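Local coordinates for protein glutamine synthetase (Helicobacter pylori, PDB 5ZLI) that is a bacterial glutamine synthetase of the GSI-beta type, with twelve chains in the assembly, each combining a beta-grasp domain with a catalytic domain of the GCS clan, at residues V133-G137 / F235-V239; K120-H124 / E442-F446. All blocks are in the same frame, centred on the assembly; numbering follows the deposited sequence.

Interaction 1 (V133-G137 / F235-V239); sequences VAYFG and FGDLV
Residues 133-137 are in beta conformation (Y135 -91/131, G137 -140/107). Opposite them F235 (-38/149) is loop, G236 (-150/164) and D237 (-66/167) form a short, weakly bonded strand, and L238 (-55/-50) starts a helix. The CA 133-to-137 and CA 235-to-238 directions are 123° apart, the latter including that first helical residue. The firm register is F136 with G236, an antiparallel hydrogen-bonded pair (CA-CA 5.2 Å): F136 N donates to G236 O at a very short 2.5 Å, G236 N to F136 O at 2.7 Å. D237 CA makes a CH...O contact with A134 O at 3.3 Å.

F136 (m, chi2 74°) brings CE1 to 3.4 Å from CD1 of L238 (chi1 t, chi2 137°, between wells). Y135 (m, chi2 -73°) sets CB at the F235 ring edge, 4.0 Å from CD2. F235 (m, chi2 57°) turns one ring face over G137 N; an ideal CB on G137 would clash, 2.8 Å from F235 CD1. V133 (t) places CG1 4.0 Å from D237 CB. D237 (chi1 80°, p) is the N-cap: its OD1 weakly accepts from V239 N at 3.2 Å, and the E240 side chain accepts from D237 N, the reciprocal half of a capping box.

The contact joins strands 133-145 and 228-237 of the catalytic domain's large mixed sheet, where the second passes directly into helix 238-258. On the other edge, V133, Y135 and G137 pair with strand 278-286; F136 stacks on F381, and L238 wedges between helices 114-128 and 377-393.

Interaction 2 (K120-H124 / E442-F446); sequences KALQH and ESQVF
One helical turn, K120-H124, with H124 N bonded to K120 O at 3.0 Å, faces the loop between helices 438-441 and 448-466. There S443 (54/29) and Q444 (62/26), both left-handed, form a beta turn close to type III', closed by V445 N donating to E442 O at 3.3 Å. K120 lies nearest V445 (CA-CA 5.5 Å) and H124 nearest S443 (6.9 Å).

Apolar packing centres on V445 (chi1 t): its CG1 is 3.6 Å from A121 CB and its CG2 3.9 Å from H124 CB. V445 CG2 also meets the carbonyl K120 O at 3.6 Å, a van der Waals contact.

Around it, carbon atoms of polar side chains meet oxygens without hydrogen bonds. H124 (chi1 t) brings CD2 to 3.1 Å from S443 OG and CE1 to 4.2 Å from E442 OE2. K120 (chi2 t, chi3 and chi4 p) places CE 3.4 Å from Q444 O.

M386 of helix 377-393 touches V445 and E442, and M389 touches H124. The geometry implies a join held by van der Waals contact and loose polar proximity rather than by directional bonds.

The centres of the two contacts lie about 15 Å apart, and helix 114-128 connects them. Its K120, A121 and H124 meet the 442-445 turn, whereas L122, whose CA-CB bond points away from that turn, reaches interaction 1: L122 CD2 is 3.5 Å from D237 OD1, L122 CD1 3.9 Å from A134 N, and L122 CB 4.2 Å from L238 CB. Because 133-137 and 235-239 both lie between H124 and E442 in sequence, interaction 1 is nested within the loop closed by interaction 2. Helix 377-393 borders both, offering F381, I384 and L385 to interaction 1 and A382, M386 and M389 to interaction 2. Interactions 1 and 2 thus place helix 114-128 between the beta strands and the turn in the catalytic domain.

Interaction 1 (V133-G137 / F235-V239)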
loop_
_atom_site.group_PDB
_atom_site.type_symbol
_atom_site.label_atom_id
_atom_site.label_comp_id
_atom_site.label_asym_id
_atom_site.label_seq_id
_atom_site.Cartn_x
_atom_site.Cartn_y
_atom_site.Cartn_z
ATOM N N VAL B 133 -50.537 -45.004 14.320
ATOM C CA VAL B 133 -49.578 -43.920 14.233
ATOM C C VAL B 133 -48.295 -44.484 13.654
ATOM O O VAL B 133 -48.046 -45.686 13.745
ATOM C CB VAL B 133 -49.324 -43.301 15.622
ATOM C CG1 VAL B 133 -48.525 -42.016 15.481
ATOM C CG2 VAL B 133 -50.618 -43.079 16.374
ATOM N N ALA B 134 -47.519 -43.638 12.982
ATOM C CA ALA B 134 -46.159 -43.986 12.580
ATOM C C ALA B 134 -45.246 -42.896 13.118
ATOM O O ALA B 134 -45.326 -41.748 12.668
ATOM C CB ALA B 134 -46.009 -44.136 11.069
ATOM N N TYR B 135 -44.423 -43.237 14.114
ATOM C CA TYR B 135 -43.578 -42.258 14.789
ATOM C C TYR B 135 -42.220 -42.155 14.112
ATOM O O TYR B 135 -41.551 -43.175 13.910
ATOM C CB TYR B 135 -43.391 -42.647 16.253
ATOM C CG TYR B 135 -44.600 -42.403 17.106
ATOM C CD1 TYR B 135 -44.957 -41.111 17.462
ATOM C CD2 TYR B 135 -45.383 -43.456 17.581
ATOM C CE1 TYR B 135 -46.066 -40.859 18.266
ATOM C CE2 TYR B 135 -46.497 -43.217 18.396
ATOM C CZ TYR B 135 -46.831 -41.904 18.732
ATOM O OH TYR B 135 -47.913 -41.606 19.530
ATOM N N PHE B 136 -41.791 -40.916 13.817
ATOM C CA PHE B 136 -40.484 -40.654 13.212
ATOM C C PHE B 136 -39.707 -39.653 14.049
ATOM O O PHE B 136 -40.256 -38.630 14.473
ATOM C CB PHE B 136 -40.554 -40.039 11.791
ATOM C CG PHE B 136 -40.874 -41.007 10.701
ATOM C CD1 PHE B 136 -42.153 -41.511 10.552
ATOM C CD2 PHE B 136 -39.894 -41.411 9.811
ATOM C CE1 PHE B 136 -42.435 -42.396 9.528
ATOM C CE2 PHE B 136 -40.180 -42.303 8.795
ATOM C CZ PHE B 136 -41.441 -42.788 8.657
ATOM N N GLY B 137 -38.402 -39.892 14.162
ATOM C CA GLY B 137 -37.512 -39.033 14.913
ATOM C C GLY B 137 -36.168 -38.826 14.240
ATOM O O GLY B 137 -35.318 -39.715 14.271
ATOM N N PHE B 235 -39.344 -37.507 18.916
ATOM C CA PHE B 235 -40.147 -38.247 17.945
ATOM C C PHE B 235 -41.432 -37.512 17.618
ATOM O O PHE B 235 -41.965 -36.771 18.455
ATOM C CB PHE B 235 -40.515 -39.640 18.465
ATOM C CG PHE B 235 -39.426 -40.679 18.315
ATOM C CD1 PHE B 235 -38.171 -40.495 18.872
ATOM C CD2 PHE B 235 -39.687 -41.879 17.637
ATOM C CE1 PHE B 235 -37.184 -41.469 18.732
ATOM C CE2 PHE B 235 -38.711 -42.852 17.507
ATOM C CZ PHE B 235 -37.456 -42.641 18.058
ATOM N N GLY B 236 -41.912 -37.691 16.389
ATOM C CA GLY B 236 -43.226 -37.206 16.005
ATOM C C GLY B 236 -43.841 -38.088 14.937
ATOM O O GLY B 236 -43.147 -38.883 14.288
ATOM N N ASP B 237 -45.162 -37.927 14.751
ATOM C CA ASP B 237 -45.854 -38.633 13.678
ATOM C C ASP B 237 -45.354 -38.127 12.322
ATOM O O ASP B 237 -44.685 -37.097 12.220
ATOM C CB ASP B 237 -47.375 -38.513 13.835
ATOM C CG ASP B 237 -47.950 -37.185 13.328
ATOM O OD1 ASP B 237 -47.975 -36.966 12.085
ATOM O OD2 ASP B 237 -48.420 -36.387 14.185
ATOM N N LEU B 238 -45.706 -38.862 11.267
ATOM C CA LEU B 238 -44.960 -38.736 10.023
ATOM C C LEU B 238 -44.918 -37.294 9.554
ATOM O O LEU B 238 -43.846 -36.759 9.264
ATOM C CB LEU B 238 -45.544 -39.632 8.936
ATOM C CG LEU B 238 -44.634 -39.611 7.694
ATOM C CD1 LEU B 238 -44.485 -41.016 7.142
ATOM C CD2 LEU B 238 -45.040 -38.625 6.594
ATOM N N VAL B 239 -46.064 -36.630 9.492
ATOM C CA VAL B 239 -46.065 -35.241 9.030
ATOM C C VAL B 239 -45.392 -34.330 10.062
ATOM O O VAL B 239 -44.503 -33.536 9.734
ATOM C CB VAL B 239 -47.503 -34.775 8.728
ATOM C CG1 VAL B 239 -47.525 -33.270 8.396
ATOM C CG2 VAL B 239 -48.159 -35.666 7.653
#

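Interaction 2 (K120-H124 / E442-F446)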
loop_
_atom_site.group_PDB
_atom_site.type_symbol
_atom_site.label_atom_id
_atom_site.label_comp_id
_atom_site.label_asym_id
_atom_site.label_seq_id
_atom_site.Cartn_x
_atom_site.Cartn_y
_atom_site.Cartn_z
ATOM N N LYS B 120 -51.247 -38.157 2.966
ATOM C CA LYS B 120 -51.783 -39.297 2.241
ATOM C C LYS B 120 -50.989 -40.566 2.555
ATOM O O LYS B 120 -51.551 -41.671 2.544
ATOM C CB LYS B 120 -51.791 -38.952 0.750
ATOM C CG LYS B 120 -52.852 -37.890 0.422
ATOM C CD LYS B 120 -52.896 -37.461 -1.039
ATOM C CE LYS B 120 -52.774 -38.624 -1.994
ATOM N NZ LYS B 120 -53.747 -39.705 -1.727
ATOM N N ALA B 121 -49.714 -40.425 2.920
ATOM C CA ALA B 121 -48.895 -41.588 3.258
ATOM C C ALA B 121 -49.179 -42.094 4.657
ATOM O O ALA B 121 -49.069 -43.296 4.912
ATOM C CB ALA B 121 -47.414 -41.259 3.132
ATOM N N LEU B 122 -49.405 -41.182 5.599
ATOM C CA LEU B 122 -49.790 -41.576 6.945
ATOM C C LEU B 122 -51.249 -41.984 7.020
ATOM O O LEU B 122 -51.624 -42.749 7.909
ATOM C CB LEU B 122 -49.490 -40.455 7.940
ATOM C CG LEU B 122 -49.972 -40.631 9.383
ATOM C CD1 LEU B 122 -49.314 -41.818 10.072
ATOM C CD2 LEU B 122 -49.717 -39.340 10.156
ATOM N N GLN B 123 -52.086 -41.508 6.107
ATOM C CA GLN B 123 -53.469 -41.957 6.167
ATOM C C GLN B 123 -53.654 -43.310 5.492
ATOM O O GLN B 123 -54.518 -44.082 5.917
ATOM C CB GLN B 123 -54.383 -40.888 5.575
ATOM C CG GLN B 123 -54.873 -39.848 6.620
ATOM C CD GLN B 123 -53.756 -39.041 7.361
ATOM O OE1 GLN B 123 -52.559 -39.350 7.306
ATOM N NE2 GLN B 123 -54.180 -37.992 8.056
ATOM N N HIS B 124 -52.830 -43.638 4.484
ATOM C CA HIS B 124 -52.858 -44.980 3.900
ATOM C C HIS B 124 -52.567 -46.059 4.930
ATOM O O HIS B 124 -52.997 -47.194 4.736
ATOM C CB HIS B 124 -51.856 -45.130 2.742
ATOM C CG HIS B 124 -51.667 -46.550 2.287
ATOM N ND1 HIS B 124 -50.515 -47.267 2.527
ATOM C CD2 HIS B 124 -52.502 -47.394 1.630
ATOM C CE1 HIS B 124 -50.643 -48.486 2.031
ATOM N NE2 HIS B 124 -51.841 -48.589 1.483
ATOM N N GLU B 442 -49.310 -47.338 -4.333
ATOM C CA GLU B 442 -50.433 -47.885 -3.597
ATOM C C GLU B 442 -51.299 -46.733 -3.110
ATOM O O GLU B 442 -50.786 -45.764 -2.548
ATOM C CB GLU B 442 -49.895 -48.687 -2.403
ATOM C CG GLU B 442 -49.234 -50.034 -2.776
ATOM C CD GLU B 442 -48.292 -50.579 -1.674
ATOM O OE1 GLU B 442 -47.924 -51.784 -1.698
ATOM O OE2 GLU B 442 -47.889 -49.787 -0.794
ATOM N N SER B 443 -52.610 -46.829 -3.366
ATOM C CA SER B 443 -53.619 -45.855 -2.915
ATOM C C SER B 443 -53.269 -44.423 -3.336
ATOM O O SER B 443 -53.628 -43.446 -2.663
ATOM C CB SER B 443 -53.866 -45.955 -1.414
ATOM O OG SER B 443 -54.089 -47.311 -1.054
ATOM N N GLN B 444 -52.555 -44.294 -4.461
ATOM C CA GLN B 444 -52.323 -43.008 -5.115
ATOM C C GLN B 444 -51.549 -42.038 -4.219
ATOM O O GLN B 444 -51.652 -40.808 -4.368
ATOM C CB GLN B 444 -53.654 -42.404 -5.588
ATOM C CG GLN B 444 -54.398 -43.297 -6.591
ATOM C CD GLN B 444 -53.563 -43.634 -7.839
ATOM O OE1 GLN B 444 -53.051 -42.737 -8.527
ATOM N NE2 GLN B 444 -53.425 -44.933 -8.134
ATOM N N VAL B 445 -50.763 -42.594 -3.287
ATOM C CA VAL B 445 -50.008 -41.769 -2.341
ATOM C C VAL B 445 -48.960 -40.963 -3.099
ATOM O O VAL B 445 -48.854 -39.736 -2.953
ATOM C CB VAL B 445 -49.378 -42.648 -1.231
ATOM C CG1 VAL B 445 -48.519 -41.816 -0.268
ATOM C CG2 VAL B 445 -50.436 -43.397 -0.436
ATOM N N PHE B 446 -48.214 -41.639 -3.955
ATOM C CA PHE B 446 -47.298 -41.027 -4.904
ATOM C C PHE B 446 -47.961 -41.244 -6.265
ATOM O O PHE B 446 -47.824 -42.300 -6.879
ATOM C CB PHE B 446 -45.897 -41.685 -4.827
ATOM C CG PHE B 446 -45.118 -41.377 -3.554
ATOM C CD1 PHE B 446 -45.549 -41.842 -2.315
ATOM C CD2 PHE B 446 -43.912 -40.705 -3.611
ATOM C CE1 PHE B 446 -44.839 -41.584 -1.183
ATOM C CE2 PHE B 446 -43.187 -40.459 -2.469
ATOM C CZ PHE B 446 -43.658 -40.899 -1.256
#